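Local coordinates for Es1 family protein (PDB 3L3B) that probably takes part in isoprenoid biosynthesis and has an amidotransferase-like domain of the DJ-1/PfpI family, though its reaction is not established, at residues E50-H54 and Q229-S233. Residues are numbered along the deposited sequence; the frame is centred on the assembly and turned at random.
Sequences ELDRH and QDMIS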
loop_
_atom_site.group_PDB
_atom_site.type_symbol
_atom_site.label_atom_id
_atom_site.label_comp_id
_atom_site.label_asym_id
_atom_site.label_seq_id
_atom_site.Cartn_x
_atom_site.Cartn_y
_atom_site.Cartn_z
ATOM N N GLU B 50 7.327 -5.276 -7.387
ATOM C CA GLU B 50 8.580 -5.593 -8.086
ATOM C C GLU B 50 9.137 -6.990 -7.839
ATOM O O GLU B 50 9.701 -7.589 -8.741
ATOM C CB GLU B 50 9.630 -4.521 -7.784
ATOM C CG GLU B 50 9.185 -3.163 -8.335
ATOM C CD GLU B 50 9.043 -3.228 -9.853
ATOM O OE1 GLU B 50 7.897 -3.185 -10.349
ATOM O OE2 GLU B 50 10.065 -3.390 -10.544
ATOM N N LEU B 51 9.001 -7.530 -6.630
ATOM C CA LEU B 51 9.310 -8.953 -6.447
ATOM C C LEU B 51 8.448 -9.773 -7.391
ATOM O O LEU B 51 8.957 -10.621 -8.117
ATOM C CB LEU B 51 9.112 -9.416 -4.999
ATOM C CG LEU B 51 10.148 -8.889 -4.000
ATOM C CD1 LEU B 51 9.708 -9.144 -2.566
ATOM C CD2 LEU B 51 11.561 -9.517 -4.271
ATOM N N ASP B 52 7.146 -9.503 -7.412
ATOM C CA ASP B 52 6.225 -10.276 -8.249
ATOM C C ASP B 52 6.510 -10.082 -9.764
ATOM O O ASP B 52 6.502 -11.037 -10.542
ATOM C CB ASP B 52 4.759 -9.992 -7.890
ATOM C CG ASP B 52 3.828 -11.033 -8.494
ATOM O OD1 ASP B 52 3.948 -12.210 -8.150
ATOM O OD2 ASP B 52 3.043 -10.695 -9.373
ATOM N N ARG B 53 6.906 -8.874 -10.153
ATOM C CA ARG B 53 7.246 -8.605 -11.541
ATOM C C ARG B 53 8.405 -9.480 -12.003
ATOM O O ARG B 53 8.505 -9.795 -13.177
ATOM C CB ARG B 53 7.575 -7.123 -11.749
ATOM C CG ARG B 53 7.779 -6.705 -13.212
ATOM C CD ARG B 53 8.015 -5.176 -13.409
ATOM N NE ARG B 53 9.358 -4.774 -12.951
ATOM C CZ ARG B 53 10.504 -5.090 -13.558
ATOM N NH1 ARG B 53 10.515 -5.800 -14.692
ATOM N NH2 ARG B 53 11.668 -4.696 -13.030
ATOM N N HIS B 54 9.273 -9.857 -11.053
ATOM C CA HIS B 54 10.451 -10.690 -11.274
ATOM C C HIS B 54 10.195 -12.164 -10.999
ATOM O O HIS B 54 11.163 -12.947 -10.922
ATOM C CB HIS B 54 11.561 -10.224 -10.330
ATOM C CG HIS B 54 12.367 -9.106 -10.872
ATOM N ND1 HIS B 54 12.314 -7.831 -10.363
ATOM C CD2 HIS B 54 13.232 -9.065 -11.908
ATOM C CE1 HIS B 54 13.136 -7.055 -11.044
ATOM N NE2 HIS B 54 13.698 -7.778 -11.993
ATOM N N GLN B 229 12.443 -0.205 -7.704
ATOM C CA GLN B 229 12.575 -1.058 -8.877
ATOM C C GLN B 229 14.069 -1.388 -9.148
ATOM O O GLN B 229 14.416 -2.522 -9.435
ATOM C CB GLN B 229 11.937 -0.369 -10.080
ATOM C CG GLN B 229 12.112 -1.095 -11.402
ATOM C CD GLN B 229 11.454 -0.355 -12.538
ATOM O OE1 GLN B 229 12.041 0.543 -13.129
ATOM N NE2 GLN B 229 10.226 -0.723 -12.837
ATOM N N ASP B 230 14.941 -0.398 -9.013
ATOM C CA ASP B 230 16.365 -0.631 -9.231
ATOM C C ASP B 230 16.994 -1.539 -8.162
ATOM O O ASP B 230 17.863 -2.355 -8.456
ATOM C CB ASP B 230 17.114 0.679 -9.240
ATOM C CG ASP B 230 18.535 0.509 -9.783
ATOM O OD1 ASP B 230 19.508 0.673 -9.008
ATOM O OD2 ASP B 230 18.654 0.137 -10.966
ATOM N N MET B 231 16.541 -1.381 -6.920
ATOM C CA MET B 231 17.047 -2.179 -5.842
ATOM C C MET B 231 16.720 -3.665 -6.039
ATOM O O MET B 231 17.605 -4.503 -5.987
ATOM C CB MET B 231 16.475 -1.674 -4.519
ATOM C CG MET B 231 17.165 -2.321 -3.385
ATOM S SD MET B 231 16.478 -1.946 -1.812
ATOM C CE MET B 231 15.037 -2.989 -1.815
ATOM N N ILE B 232 15.459 -3.977 -6.309
ATOM C CA ILE B 232 14.994 -5.354 -6.441
ATOM C C ILE B 232 15.619 -5.990 -7.679
ATOM O O ILE B 232 16.119 -7.127 -7.591
ATOM C CB ILE B 232 13.443 -5.446 -6.551
ATOM C CG1 ILE B 232 12.720 -4.904 -5.290
ATOM C CG2 ILE B 232 13.040 -6.874 -6.911
ATOM C CD1 ILE B 232 13.070 -5.519 -3.920
ATOM N N SER B 233 15.632 -5.265 -8.808
ATOM C CA SER B 233 16.408 -5.691 -9.979
ATOM C C SER B 233 17.823 -6.107 -9.600
ATOM O O SER B 233 18.264 -7.186 -9.958
ATOM C CB SER B 233 16.506 -4.587 -11.053
ATOM O OG SER B 233 15.216 -4.228 -11.526
#
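Glu50 and Gln229 bring the end of helix 41-53 against helix 221-238, their CA atoms 6.1 Å apart, and the CA atoms of His54 and Ser233 are 7.9 Å apart. No hydrogen bond crosses between the two segments. Ile232 fills the middle: its CG2 lies 3.7 Å from His54 ND1, and its CG1 packs on Glu50 CB. The Leu51 and Ile232 side chains cross at about a right angle, CD2 touching CG2; Leu51 also packs on strands 24-29, 56-62 and 110-113. Gln229, with CG anti to the backbone N (chi1 175°), runs its methylenes past the Glu50 carboxylate, and Gln229 CG comes 3.2 Å from Glu50 OE2. That oxygen is already gripped side-on by Arg53, through NE at 2.9 Å and through NH2 at 3.2 Å, a more bent bond (137° against 162° at NE). OE2 lies in the guanidinium plane. Ser233 OG sits at the edge of the His54 ring, 3.5 Å from CE1, and donates a hydrogen bond to Gln229 O. His54 ND1 donates to Glu50 O at 3.1 Å, which steadies the ring just where the helix ends. Arg53 also packs on Tyr222 of the second subunit. The hydrogen bonds and salt bridge thus lie within one segment or the other; van der Waals packing, of Ile232 on Glu50, Leu51 and His54, Gln229 on the carboxylate and Ser233 on the imidazole, joins the helices on one face of the DJ-1/PfpI sheet.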